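Local coordinates for protein carbohydrate oxidase (Microdochium nivale, PDB 3RJA) that oxidises the C1 hydroxyl of mono-, oligo- and polysaccharides to the corresponding lactones, using FAD and reducing molecular oxygen to hydrogen peroxide, at residues I31-I36 with A429-D434; I92-Y97 with A116-D121; T212-T217 with R243-R248. One frame throughout, in Å; residues are numbered along the deposited sequence. Where two conformers were deposited one is given.

Contact 1 opens first and closes last, so contacts 2 and 3, which follow each other in series, both lie inside the loop it closes. Contact 2 packs strand 94-98 on helix 112-123 within the FAD binding domain, whereas contact 3 belongs to the eight-stranded antiparallel sheet. Contact 1 joins loop 31-36, which also leans on strand 318-326 of that sheet, to the berberine-like region. The centres of contact 2 and contact 3 are about 27 Å apart. Contact 1 has its nearest atoms about 21 Å from contact 2 and about 14 Å from contact 3, and contacts 1 and 3 fall on opposite sides of the chain's centre.

Contact 1: I31-I36 with A429-D434; sequences IRLPYI and ADPRMD. With SO4 (sulfate ion), chain J.
The CG corner of the Pro431 ring meets both Arg32 and Leu33, a loop-to-loop surface contact that brings the start of this FAD-linked oxidase against its berberine-like region. Pro431 CG lies 4.0 Å from Leu33 CD1 and 4.1 Å from Arg32 NH1, the latter at the edge of the guanidinium. Over one face of that group sits Leu33 CG, 3.9 Å above the plane of the Arg32 guanidinium and centred on it. The arginine chain starts with CG anti to the backbone N (chi1 -170°) and bends at chi3, which brings its end back over the neighbouring leucine. At the edge lies a sulfate, probably from the crystallisation liquor: Arg32 NH2 makes a weak hydrogen bond to its O1 (3.2 Å), with O4 in the guanidinium plane. Arg32 NE is bonded elsewhere, to Phe319 O on strand 318-326. An alanine here would remove the whole guanidinium, and is likely to leave Phe319 O without this donor and Pro431 with Leu33 as its sole partner across the contact. Farther out, Asp430 shapes the opposing loop by an Asx turn, while its OD2 forms a salt bridge with Lys322. In that turn Arg432 N donates to Asp430 OD1 over 3.1 Å, at 157° about the hydrogen, and approaches from above the carboxylate plane, 40° out of it.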
ATOM      1  N   ILE A  31      12.926 -11.064  -0.088  1.00 13.65           N
ATOM      2  CA  ILE A  31      13.957 -11.961  -0.633  1.00 15.03           C
ATOM      3  C   ILE A  31      13.496 -13.411  -0.748  1.00 15.13           C
ATOM      4  O   ILE A  31      14.192 -14.242  -1.334  1.00 14.54           O
ATOM      5  CB  ILE A  31      15.269 -11.880   0.142  1.00 17.31           C
ATOM      6  CG1 ILE A  31      15.057 -12.314   1.610  1.00 18.06           C
ATOM      7  CG2 ILE A  31      15.882 -10.496  -0.051  1.00 16.93           C
ATOM      8  CD1 ILE A  31      16.343 -12.691   2.326  1.00 22.52           C
ATOM      9  N   ARG A  32      12.308 -13.705  -0.214  1.00 13.60           N
ATOM     10  CA  ARG A  32      11.665 -14.963  -0.494  1.00 13.05           C
ATOM     11  C   ARG A  32      11.387 -15.067  -1.985  1.00 13.32           C
ATOM     12  O   ARG A  32      11.183 -16.168  -2.513  1.00 13.00           O
ATOM     13  CB  ARG A  32      10.327 -15.053   0.257  1.00 12.80           C
ATOM     14  CG  ARG A  32       9.685 -16.442   0.218  1.00 13.21           C
ATOM     15  CD  ARG A  32       8.428 -16.523   1.068  1.00 13.51           C
ATOM     16  NE  ARG A  32       7.280 -15.789   0.526  1.00 14.11           N
ATOM     17  CZ  ARG A  32       6.513 -16.204  -0.481  1.00 14.56           C
ATOM     18  NH1 ARG A  32       5.471 -15.474  -0.875  1.00 14.85           N
ATOM     19  NH2 ARG A  32       6.785 -17.337  -1.111  1.00 14.16           N
ATOM     20  N   LEU A  33      11.306 -13.915  -2.656  1.00 12.13           N
ATOM     21  CA  LEU A  33      10.786 -13.888  -4.021  1.00 12.18           C
ATOM     22  C   LEU A  33      11.688 -13.134  -5.025  1.00 11.82           C
ATOM     23  O   LEU A  33      11.259 -12.103  -5.562  1.00 11.91           O
ATOM     24  CB  LEU A  33       9.341 -13.336  -4.017  1.00 11.21           C
ATOM     25  CG  LEU A  33       8.238 -14.247  -3.450  1.00 12.17           C
ATOM     26  CD1 LEU A  33       6.869 -13.543  -3.384  1.00 11.74           C
ATOM     27  CD2 LEU A  33       8.090 -15.546  -4.241  1.00 12.56           C
ATOM     28  N   PRO A  34      12.929 -13.633  -5.281  1.00 11.22           N
ATOM     29  CA  PRO A  34      13.740 -12.985  -6.305  1.00 11.26           C
ATOM     30  C   PRO A  34      13.321 -13.375  -7.712  1.00 11.50           C
ATOM     31  O   PRO A  34      12.908 -14.523  -7.953  1.00 12.02           O
ATOM     32  CB  PRO A  34      15.173 -13.480  -6.012  1.00 11.52           C
ATOM     33  CG  PRO A  34      14.989 -14.856  -5.405  1.00 11.43           C
ATOM     34  CD  PRO A  34      13.661 -14.742  -4.622  1.00 12.50           C
ATOM     35  N   TYR A  35      13.379 -12.414  -8.626  1.00 11.19           N
ATOM     36  CA  TYR A  35      13.200 -12.712 -10.058  1.00 11.64           C
ATOM     37  C   TYR A  35      14.353 -12.119 -10.847  1.00 11.64           C
ATOM     38  O   TYR A  35      15.035 -11.205 -10.352  1.00 10.68           O
ATOM     39  CB  TYR A  35      11.844 -12.238 -10.594  1.00 10.97           C
ATOM     40  CG  TYR A  35      10.698 -12.962  -9.952  1.00 11.48           C
ATOM     41  CD1 TYR A  35      10.467 -14.316 -10.214  1.00 11.38           C
ATOM     42  CD2 TYR A  35       9.848 -12.305  -9.051  1.00 11.97           C
ATOM     43  CE1 TYR A  35       9.415 -15.008  -9.591  1.00 12.34           C
ATOM     44  CE2 TYR A  35       8.774 -12.975  -8.438  1.00 11.47           C
ATOM     45  CZ  TYR A  35       8.561 -14.329  -8.717  1.00 12.84           C
ATOM     46  OH  TYR A  35       7.517 -15.001  -8.095  1.00 12.91           O
ATOM     47  N   ILE A  36      14.589 -12.683 -12.036  1.00 11.28           N
ATOM     48  CA  ILE A  36      15.715 -12.309 -12.871  1.00 11.95           C
ATOM     49  C   ILE A  36      15.145 -11.645 -14.125  1.00 12.10           C
ATOM     50  O   ILE A  36      14.613 -12.321 -15.020  1.00 10.71           O
ATOM     51  CB  ILE A  36      16.599 -13.543 -13.248  1.00 12.82           C
ATOM     52  CG1 ILE A  36      16.886 -14.450 -12.022  1.00 12.46           C
ATOM     53  CG2 ILE A  36      17.899 -13.099 -13.905  1.00 12.99           C
ATOM     54  CD1 ILE A  36      17.791 -13.856 -10.944  1.00 11.97           C
ATOM     55  N   ALA A 429       0.049  -7.334  -1.474  1.00 13.14           N
ATOM     56  CA  ALA A 429      -0.096  -8.332  -2.552  1.00 11.97           C
ATOM     57  C   ALA A 429       0.216  -9.767  -2.084  1.00 12.08           C
ATOM     58  O   ALA A 429       1.272 -10.043  -1.476  1.00 10.54           O
ATOM     59  CB  ALA A 429       0.796  -7.976  -3.738  1.00 12.14           C
ATOM     60  N   ASP A 430      -0.686 -10.680  -2.423  1.00 11.45           N
ATOM     61  CA  ASP A 430      -0.561 -12.052  -1.963  1.00 11.58           C
ATOM     62  C   ASP A 430      -0.530 -12.904  -3.214  1.00 11.05           C
ATOM     63  O   ASP A 430      -1.575 -13.132  -3.834  1.00 10.58           O
ATOM     64  CB  ASP A 430      -1.756 -12.386  -1.043  1.00 12.14           C
ATOM     65  CG  ASP A 430      -1.870 -13.864  -0.718  1.00 11.58           C
ATOM     66  OD1 ASP A 430      -1.009 -14.664  -1.146  1.00 11.25           O
ATOM     67  OD2 ASP A 430      -2.817 -14.192   0.002  1.00 12.92           O
ATOM     68  N   PRO A 431       0.672 -13.363  -3.611  1.00 11.41           N
ATOM     69  CA  PRO A 431       0.779 -14.010  -4.940  1.00 11.95           C
ATOM     70  C   PRO A 431       0.205 -15.410  -5.005  1.00 13.55           C
ATOM     71  O   PRO A 431       0.151 -15.988  -6.104  1.00 14.60           O
ATOM     72  CB  PRO A 431       2.279 -14.060  -5.193  1.00 11.86           C
ATOM     73  CG  PRO A 431       2.886 -14.151  -3.777  1.00 11.35           C
ATOM     74  CD  PRO A 431       1.971 -13.286  -2.917  1.00 10.48           C
ATOM     75  N   ARG A 432      -0.231 -15.966  -3.873  1.00 13.75           N
ATOM     76  CA  ARG A 432      -0.717 -17.371  -3.894  1.00 16.25           C
ATOM     77  C   ARG A 432      -2.207 -17.481  -4.246  1.00 16.33           C
ATOM     78  O   ARG A 432      -2.987 -18.124  -3.542  1.00 16.61           O
ATOM     79  CB  ARG A 432      -0.369 -18.091  -2.584  1.00 16.44           C
ATOM     80  CG  ARG A 432       1.135 -18.374  -2.492  1.00 18.12           C
ATOM     81  CD  ARG A 432       1.557 -18.853  -1.089  1.00 19.65           C
ATOM     82  NE  ARG A 432       1.060 -20.189  -0.747  1.00 18.58           N
ATOM     83  CZ  ARG A 432      -0.011 -20.454   0.013  1.00 23.55           C
ATOM     84  NH1 ARG A 432      -0.773 -19.482   0.544  1.00 19.35           N
ATOM     85  NH2 ARG A 432      -0.330 -21.727   0.263  1.00 23.28           N
ATOM     86  N   MET A 433      -2.588 -16.796  -5.324  1.00 16.31           N
ATOM     87  CA  MET A 433      -3.935 -16.845  -5.886  1.00 17.71           C
ATOM     88  C   MET A 433      -3.809 -16.735  -7.423  1.00 19.23           C
ATOM     89  O   MET A 433      -2.961 -15.983  -7.926  1.00 17.89           O
ATOM     90  CB  MET A 433      -4.787 -15.690  -5.353  1.00 16.64           C
ATOM     91  CG  MET A 433      -5.097 -15.709  -3.823  1.00 17.82           C
ATOM     92  SD  MET A 433      -6.043 -14.238  -3.254  0.98 17.99           S
ATOM     93  CE  MET A 433      -4.884 -12.908  -3.535  1.00 19.06           C
ATOM     94  N   ASP A 434      -4.631 -17.478  -8.171  1.00 18.60           N
ATOM     95  CA  ASP A 434      -4.554 -17.410  -9.612  1.00 19.65           C
ATOM     96  C   ASP A 434      -5.096 -16.052 -10.075  1.00 19.46           C
ATOM     97  O   ASP A 434      -5.724 -15.343  -9.286  1.00 19.46           O
ATOM     98  CB  ASP A 434      -5.245 -18.607 -10.291  1.00 22.33           C
ATOM     99  CG  ASP A 434      -6.776 -18.597 -10.160  1.00 26.58           C
ATOM    100  OD1 ASP A 434      -7.426 -17.536 -10.104  1.00 25.50           O
ATOM    101  OD2 ASP A 434      -7.353 -19.703 -10.169  1.00 35.64           O
TER
HETATM  102  S   SO4 J 607       8.380 -19.961  -3.293  0.50 36.69           S
HETATM  103  O1  SO4 J 607       9.094 -19.312  -2.192  0.50 30.88           O
HETATM  104  O2  SO4 J 607       8.713 -19.267  -4.549  0.50 32.91           O
HETATM  105  O3  SO4 J 607       8.806 -21.370  -3.355  0.50 31.50           O
HETATM  106  O4  SO4 J 607       6.928 -19.887  -3.089  0.50 29.19           O

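Contact 2: I92-Y97 with A116-D121; sequences IDVISY and ATVLND
Val94 packs on Val118 and Leu119, and these three residues supply most of the 152 Å² buried where strand 94-98 lies against helix 112-123 in the FAD binding domain. Val94 makes every close contact from the strand side: its CG2 reaches Val118 CG1 at 3.7 Å. The same Val118 methyl, CG1, is 3.9 Å from Val94 CB, so it touches the flank of the valine as well as its branch. In Val94, CG2 stands anti to the carbonyl carbon, while in Val118 it is CG1 that is anti to the backbone N (chi1 179°), and the two side chains pass alongside each other in opposite directions. Leu119 starts off at an angle to the strand, but its end swings closer, and its CD2 comes to 4.4 Å from Val94 CG2, a looser approach. Leu119 also touches Ala104 and Thr204, which ties this packing to strands 103-106 and 196-206 of the sheet. Directly after Val94 the strand carries a classic beta bulge, in which Ile95 and Ser96 both face His105. A zinc ion lies about 4 Å from the side chain of Val118; His114, on the same helix, and Asp309 form one zinc site of the structure. No hydrogen bond crosses between the segments, so the contact probably holds through van der Waals packing and partial burial of these methyls.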
ATOM      1  N   ILE A  92      13.549  10.886  -8.542  1.00 12.51           N
ATOM      2  CA  ILE A  92      13.078  11.099  -7.188  1.00 14.27           C
ATOM      3  C   ILE A  92      12.571  12.505  -6.889  1.00 13.81           C
ATOM      4  O   ILE A  92      12.209  12.789  -5.756  1.00 13.97           O
ATOM      5  CB  ILE A  92      14.230  10.764  -6.154  1.00 14.76           C
ATOM      6  CG1 ILE A  92      15.444  11.675  -6.374  1.00 15.09           C
ATOM      7  CG2 ILE A  92      14.607   9.283  -6.224  1.00 13.38           C
ATOM      8  CD1 ILE A  92      16.489  11.613  -5.213  1.00 16.33           C
ATOM      9  N   ASP A  93      12.572  13.392  -7.875  1.00 13.47           N
ATOM     10  CA  ASP A  93      12.318  14.807  -7.573  1.00 14.53           C
ATOM     11  C   ASP A  93      10.853  15.180  -7.471  1.00 13.69           C
ATOM     12  O   ASP A  93      10.018  14.670  -8.226  1.00 11.87           O
ATOM     13  CB  ASP A  93      12.916  15.677  -8.666  1.00 17.78           C
ATOM     14  CG  ASP A  93      14.433  15.565  -8.723  1.00 19.72           C
ATOM     15  OD1 ASP A  93      15.055  15.179  -7.714  1.00 21.26           O
ATOM     16  OD2 ASP A  93      14.989  15.855  -9.787  1.00 24.57           O
ATOM     17  N   VAL A  94      10.568  16.091  -6.550  1.00 12.81           N
ATOM     18  CA  VAL A  94       9.442  17.004  -6.704  1.00 13.66           C
ATOM     19  C   VAL A  94       9.814  18.020  -7.791  1.00 14.41           C
ATOM     20  O   VAL A  94      10.660  18.922  -7.586  1.00 15.27           O
ATOM     21  CB  VAL A  94       9.068  17.676  -5.378  1.00 13.36           C
ATOM     22  CG1 VAL A  94       7.939  18.672  -5.597  1.00 13.57           C
ATOM     23  CG2 VAL A  94       8.690  16.584  -4.333  1.00 12.55           C
ATOM     24  N   ILE A  95       9.241  17.803  -8.967  1.00 15.58           N
ATOM     25  CA  ILE A  95       9.548  18.566 -10.190  1.00 18.31           C
ATOM     26  C   ILE A  95       9.100  20.024 -10.067  1.00 19.92           C
ATOM     27  O   ILE A  95       9.809  20.926 -10.489  1.00 19.32           O
ATOM     28  CB  ILE A  95       8.853  17.954 -11.434  1.00 19.13           C
ATOM     29  CG1 ILE A  95       9.266  16.481 -11.622  1.00 20.45           C
ATOM     30  CG2 ILE A  95       9.189  18.753 -12.708  1.00 20.56           C
ATOM     31  CD1 ILE A  95       8.261  15.672 -12.511  1.00 21.11           C
ATOM     32  N   SER A  96       7.919  20.247  -9.500  1.00 18.57           N
ATOM     33  CA  SER A  96       7.370  21.595  -9.412  1.00 18.07           C
ATOM     34  C   SER A  96       6.360  21.606  -8.284  1.00 18.55           C
ATOM     35  O   SER A  96       5.834  20.555  -7.895  1.00 18.37           O
ATOM     36  CB  SER A  96       6.700  22.002 -10.733  1.00 19.91           C
ATOM     37  OG  SER A  96       5.559  21.163 -11.000  1.00 22.25           O
ATOM     38  N   TYR A  97       6.116  22.794  -7.744  1.00 17.19           N
ATOM     39  CA  TYR A  97       5.098  22.989  -6.751  1.00 17.21           C
ATOM     40  C   TYR A  97       4.441  24.320  -7.067  1.00 19.61           C
ATOM     41  O   TYR A  97       5.123  25.320  -7.274  1.00 18.66           O
ATOM     42  CB  TYR A  97       5.675  22.985  -5.327  1.00 15.67           C
ATOM     43  CG  TYR A  97       4.638  23.395  -4.309  1.00 16.30           C
ATOM     44  CD1 TYR A  97       3.645  22.510  -3.924  1.00 15.30           C
ATOM     45  CD2 TYR A  97       4.620  24.701  -3.762  1.00 17.19           C
ATOM     46  CE1 TYR A  97       2.637  22.888  -3.014  1.00 15.66           C
ATOM     47  CE2 TYR A  97       3.632  25.091  -2.858  1.00 16.13           C
ATOM     48  CZ  TYR A  97       2.637  24.175  -2.489  1.00 16.90           C
ATOM     49  OH  TYR A  97       1.647  24.527  -1.605  1.00 15.96           O
ATOM     50  N   ALA A 116       7.820  13.080   1.579  1.00 10.96           N
ATOM     51  CA  ALA A 116       7.356  13.819   2.763  1.00 11.46           C
ATOM     52  C   ALA A 116       8.389  14.841   3.204  1.00 12.06           C
ATOM     53  O   ALA A 116       8.037  15.945   3.622  1.00 13.31           O
ATOM     54  CB  ALA A 116       7.020  12.895   3.897  1.00  9.95           C
ATOM     55  N   THR A 117       9.662  14.470   3.143  1.00 12.75           N
ATOM     56  CA  THR A 117      10.736  15.391   3.552  1.00 13.33           C
ATOM     57  C   THR A 117      10.792  16.640   2.686  1.00 12.90           C
ATOM     58  O   THR A 117      10.817  17.752   3.211  1.00 13.49           O
ATOM     59  CB  THR A 117      12.106  14.705   3.545  1.00 12.57           C
ATOM     60  OG1 THR A 117      12.090  13.667   4.523  1.00 12.69           O
ATOM     61  CG2 THR A 117      13.200  15.724   3.928  1.00 12.23           C
ATOM     62  N   VAL A 118      10.791  16.443   1.367  1.00 13.30           N
ATOM     63  CA  VAL A 118      10.851  17.541   0.399  1.00 14.01           C
ATOM     64  C   VAL A 118       9.626  18.427   0.519  1.00 15.07           C
ATOM     65  O   VAL A 118       9.769  19.639   0.648  1.00 16.32           O
ATOM     66  CB  VAL A 118      11.062  17.059  -1.081  1.00 16.03           C
ATOM     67  CG1 VAL A 118      11.104  18.257  -2.065  1.00 16.39           C
ATOM     68  CG2 VAL A 118      12.357  16.253  -1.209  1.00 15.25           C
ATOM     69  N   LEU A 119       8.432  17.849   0.527  1.00 13.83           N
ATOM     70  CA  LEU A 119       7.220  18.674   0.643  1.00 14.75           C
ATOM     71  C   LEU A 119       7.169  19.458   1.970  1.00 14.49           C
ATOM     72  O   LEU A 119       6.759  20.622   1.995  1.00 14.17           O
ATOM     73  CB  LEU A 119       5.935  17.828   0.505  1.00 14.14           C
ATOM     74  CG  LEU A 119       5.520  17.224  -0.845  1.00 15.35           C
ATOM     75  CD1 LEU A 119       4.199  16.436  -0.652  1.00 13.96           C
ATOM     76  CD2 LEU A 119       5.353  18.283  -1.990  1.00 14.21           C
ATOM     77  N   ASN A 120       7.582  18.833   3.072  1.00 13.98           N
ATOM     78  CA  ASN A 120       7.630  19.572   4.352  1.00 16.30           C
ATOM     79  C   ASN A 120       8.691  20.713   4.383  1.00 16.41           C
ATOM     80  O   ASN A 120       8.373  21.884   4.596  1.00 18.21           O
ATOM     81  CB  ASN A 120       7.875  18.623   5.521  1.00 15.73           C
ATOM     82  CG  ASN A 120       7.917  19.352   6.837  1.00 16.66           C
ATOM     83  OD1 ASN A 120       9.010  19.635   7.362  1.00 17.38           O
ATOM     84  ND2 ASN A 120       6.745  19.719   7.354  1.00 13.18           N
ATOM     85  N   ASP A 121       9.939  20.344   4.151  1.00 17.67           N
ATOM     86  CA  ASP A 121      11.082  21.210   4.394  1.00 18.94           C
ATOM     87  C   ASP A 121      11.148  22.328   3.347  1.00 21.44           C
ATOM     88  O   ASP A 121      11.465  23.467   3.660  1.00 19.82           O
ATOM     89  CB  ASP A 121      12.385  20.391   4.350  1.00 19.72           C
ATOM     90  CG  ASP A 121      12.532  19.413   5.518  1.00 21.63           C
ATOM     91  OD1 ASP A 121      11.650  19.326   6.398  1.00 24.17           O
ATOM     92  OD2 ASP A 121      13.555  18.701   5.549  1.00 24.28           O
TER

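Contact 3: T212-T217 with R243-R248; sequences TRFGVT and REVNFR
Phe214 alone among residues 212-217 touches strand 245-248, so the contact rests on the end of one ring. Ahead of it in the strand, Thr212 turns its hydroxyl to Gly265 O, and the guanidinium of Arg213 goes to the ring of Tyr302 in a cation-pi contact. At Phe214 the ring leaves the backbone between N and the carbonyl carbon (chi1 65°), and this swings its CZ across to the other strand. There Phe214 CZ lies 3.8 Å from Phe247 CB and 3.8 Å from the carbonyl Asn246 O, both at an oblique approach to the ring. Phe214 CZ also comes to 3.5 Å from Val245 CG2, but Val245 has two deposited conformers, which makes this closest approach less certain. Past Phe214, Gly215 bonds to Asn288 of strand 286-293 and Val216 to Ile259 of strand 258-264, the strands flanking this one. Next to Phe247, Arg248 touches the bound substrate analogue and forms a salt bridge with Asp358. The segments 212-217 and 245-248 come no nearer than 9.1 Å between axes, inclined at 38°, and strand 258-264 lies between their strands in the eight-stranded antiparallel sheet. Helix 267-278 adds Trp270 and Phe274 against the Phe214 ring, Phe274 also meets the Phe247 ring edge-to-face, and helix 223-239 covers Val245 and Phe247 through Tyr236.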
ATOM      1  N   THR A 212      -1.095  14.607  17.981  1.00 15.87           N
ATOM      2  CA  THR A 212      -0.851  13.798  19.155  1.00 18.07           C
ATOM      3  C   THR A 212      -0.779  12.308  18.788  1.00 19.03           C
ATOM      4  O   THR A 212      -1.737  11.717  18.245  1.00 18.10           O
ATOM      5  CB  THR A 212      -1.971  13.998  20.199  1.00 16.68           C
ATOM      6  OG1 THR A 212      -1.994  15.360  20.612  1.00 16.01           O
ATOM      7  CG2 THR A 212      -1.735  13.125  21.407  1.00 17.62           C
ATOM      8  N   ARG A 213       0.351  11.709  19.105  1.00 18.39           N
ATOM      9  CA  ARG A 213       0.480  10.277  19.013  1.00 18.71           C
ATOM     10  C   ARG A 213      -0.073   9.666  20.285  1.00 17.99           C
ATOM     11  O   ARG A 213       0.223  10.128  21.379  1.00 15.30           O
ATOM     12  CB  ARG A 213       1.926   9.856  18.852  1.00 18.65           C
ATOM     13  CG  ARG A 213       2.114   8.356  19.029  1.00 20.19           C
ATOM     14  CD  ARG A 213       3.456   7.906  18.474  1.00 22.16           C
ATOM     15  NE  ARG A 213       3.508   6.453  18.540  1.00 26.29           N
ATOM     16  CZ  ARG A 213       4.381   5.697  17.893  1.00 25.48           C
ATOM     17  NH1 ARG A 213       5.296   6.243  17.100  1.00 23.27           N
ATOM     18  NH2 ARG A 213       4.326   4.381  18.035  1.00 27.05           N
ATOM     19  N   PHE A 214      -0.868   8.613  20.127  1.00 16.00           N
ATOM     20  CA  PHE A 214      -1.457   7.968  21.276  1.00 15.04           C
ATOM     21  C   PHE A 214      -1.373   6.462  21.161  1.00 14.87           C
ATOM     22  O   PHE A 214      -1.101   5.917  20.073  1.00 13.84           O
ATOM     23  CB  PHE A 214      -2.903   8.457  21.493  1.00 13.95           C
ATOM     24  CG  PHE A 214      -3.852   8.096  20.393  1.00 13.69           C
ATOM     25  CD1 PHE A 214      -4.569   6.900  20.443  1.00 14.43           C
ATOM     26  CD2 PHE A 214      -4.064   8.960  19.336  1.00 12.86           C
ATOM     27  CE1 PHE A 214      -5.505   6.572  19.457  1.00 14.24           C
ATOM     28  CE2 PHE A 214      -4.966   8.645  18.336  1.00 13.55           C
ATOM     29  CZ  PHE A 214      -5.691   7.450  18.381  1.00 14.53           C
ATOM     30  N   GLY A 215      -1.596   5.795  22.295  1.00 15.03           N
ATOM     31  CA  GLY A 215      -1.435   4.363  22.378  1.00 16.77           C
ATOM     32  C   GLY A 215      -2.162   3.828  23.602  1.00 19.84           C
ATOM     33  O   GLY A 215      -2.247   4.526  24.625  1.00 17.37           O
ATOM     34  N   VAL A 216      -2.697   2.609  23.476  1.00 17.13           N
ATOM     35  CA  VAL A 216      -3.375   1.918  24.574  1.00 19.22           C
ATOM     36  C   VAL A 216      -2.938   0.453  24.601  1.00 18.75           C
ATOM     37  O   VAL A 216      -3.172  -0.278  23.640  1.00 19.50           O
ATOM     38  CB  VAL A 216      -4.933   1.955  24.425  1.00 18.17           C
ATOM     39  CG1 VAL A 216      -5.592   1.217  25.588  1.00 16.80           C
ATOM     40  CG2 VAL A 216      -5.444   3.408  24.321  1.00 15.74           C
ATOM     41  N   THR A 217      -2.296   0.034  25.689  1.00 16.95           N
ATOM     42  CA  THR A 217      -2.011  -1.376  25.912  1.00 16.69           C
ATOM     43  C   THR A 217      -3.315  -2.048  26.341  1.00 16.08           C
ATOM     44  O   THR A 217      -3.856  -1.728  27.396  1.00 16.99           O
ATOM     45  CB  THR A 217      -0.948  -1.524  27.014  1.00 18.96           C
ATOM     46  OG1 THR A 217       0.119  -0.604  26.765  1.00 21.56           O
ATOM     47  CG2 THR A 217      -0.387  -2.940  27.066  1.00 19.98           C
ATOM     48  N   ARG A 243     -13.465  12.465  12.751  1.00 16.21           N
ATOM     49  CA  ARG A 243     -12.528  12.585  11.638  1.00 16.95           C
ATOM     50  C   ARG A 243     -11.071  12.663  12.093  1.00 15.56           C
ATOM     51  O   ARG A 243     -10.218  11.981  11.531  1.00 14.40           O
ATOM     52  CB  ARG A 243     -12.877  13.855  10.854  1.00 18.98           C
ATOM     53  CG  ARG A 243     -12.223  13.942   9.508  1.00 21.84           C
ATOM     54  CD  ARG A 243     -12.497  15.309   8.851  1.00 22.83           C
ATOM     55  NE  ARG A 243     -11.710  15.421   7.633  1.00 25.71           N
ATOM     56  CZ  ARG A 243     -11.343  16.560   7.056  1.00 32.73           C
ATOM     57  NH1 ARG A 243     -11.679  17.737   7.592  1.00 33.55           N
ATOM     58  NH2 ARG A 243     -10.619  16.520   5.942  1.00 31.55           N
ATOM     59  N   GLU A 244     -10.802  13.475  13.117  1.00 15.04           N
ATOM     60  CA  GLU A 244      -9.433  13.732  13.593  1.00 15.55           C
ATOM     61  C   GLU A 244      -8.690  12.492  14.176  1.00 15.36           C
ATOM     62  O   GLU A 244      -7.477  12.553  14.432  1.00 14.20           O
ATOM     63  CB  GLU A 244      -9.440  14.831  14.675  1.00 16.38           C
ATOM     64  CG  GLU A 244      -9.792  16.248  14.210  1.00 17.63           C
ATOM     65  CD  GLU A 244     -11.293  16.401  13.877  1.00 19.49           C
ATOM     66  OE1 GLU A 244     -12.130  15.648  14.442  1.00 16.90           O
ATOM     67  OE2 GLU A 244     -11.612  17.282  13.052  1.00 19.52           O
ATOM     68  N   VAL A 245      -9.410  11.402  14.443  1.00 14.01           N
ATOM     69  CA  VAL A 245      -8.763  10.248  15.064  0.50 14.25           C
ATOM     70  C   VAL A 245      -8.409   9.195  14.017  1.00 13.64           C
ATOM     71  O   VAL A 245      -9.232   8.806  13.200  1.00 12.44           O
ATOM     72  CB  VAL A 245      -9.546   9.674  16.269  0.50 13.99           C
ATOM     73  CG1 VAL A 245     -10.618   8.678  15.831  0.50 15.16           C
ATOM     74  CG2 VAL A 245      -8.590   9.020  17.242  0.50 14.73           C
ATOM     75  N   ASN A 246      -7.144   8.775  14.027  1.00 12.91           N
ATOM     76  CA  ASN A 246      -6.653   7.777  13.059  1.00 12.47           C
ATOM     77  C   ASN A 246      -6.054   6.667  13.867  1.00 13.16           C
ATOM     78  O   ASN A 246      -5.157   6.929  14.697  1.00 13.72           O
ATOM     79  CB  ASN A 246      -5.559   8.348  12.145  1.00 12.61           C
ATOM     80  CG  ASN A 246      -5.962   9.628  11.459  1.00 12.81           C
ATOM     81  OD1 ASN A 246      -6.287   9.627  10.271  1.00 14.31           O
ATOM     82  ND2 ASN A 246      -5.924  10.729  12.191  1.00 11.42           N
ATOM     83  N   PHE A 247      -6.528   5.438  13.703  1.00 12.02           N
ATOM     84  CA  PHE A 247      -5.922   4.391  14.535  1.00 12.70           C
ATOM     85  C   PHE A 247      -6.104   2.981  14.008  1.00 11.60           C
ATOM     86  O   PHE A 247      -6.859   2.738  13.035  1.00 11.87           O
ATOM     87  CB  PHE A 247      -6.398   4.516  16.013  1.00 13.18           C
ATOM     88  CG  PHE A 247      -7.818   4.016  16.272  1.00 12.92           C
ATOM     89  CD1 PHE A 247      -8.927   4.758  15.884  1.00 12.85           C
ATOM     90  CD2 PHE A 247      -8.025   2.816  16.931  1.00 14.17           C
ATOM     91  CE1 PHE A 247     -10.245   4.308  16.159  1.00 14.10           C
ATOM     92  CE2 PHE A 247      -9.349   2.337  17.207  1.00 13.97           C
ATOM     93  CZ  PHE A 247     -10.439   3.086  16.824  1.00 13.76           C
ATOM     94  N   ARG A 248      -5.442   2.070  14.703  1.00 11.74           N
ATOM     95  CA  ARG A 248      -5.560   0.633  14.447  0.50 13.06           C
ATOM     96  C   ARG A 248      -5.322  -0.193  15.713  1.00 12.91           C
ATOM     97  O   ARG A 248      -4.768   0.302  16.686  1.00 14.87           O
ATOM     98  CB  ARG A 248      -4.589   0.187  13.338  0.50 13.46           C
ATOM     99  CG  ARG A 248      -3.103   0.611  13.499  0.50 15.16           C
ATOM    100  CD  ARG A 248      -2.211  -0.278  12.597  0.50 16.35           C
ATOM    101  NE  ARG A 248      -0.887   0.270  12.313  0.50 16.99           N
ATOM    102  CZ  ARG A 248      -0.492   0.689  11.109  0.50 17.83           C
ATOM    103  NH1 ARG A 248       0.739   1.157  10.944  0.50 18.12           N
ATOM    104  NH2 ARG A 248      -1.320   0.639  10.067  0.50 17.55           N
TER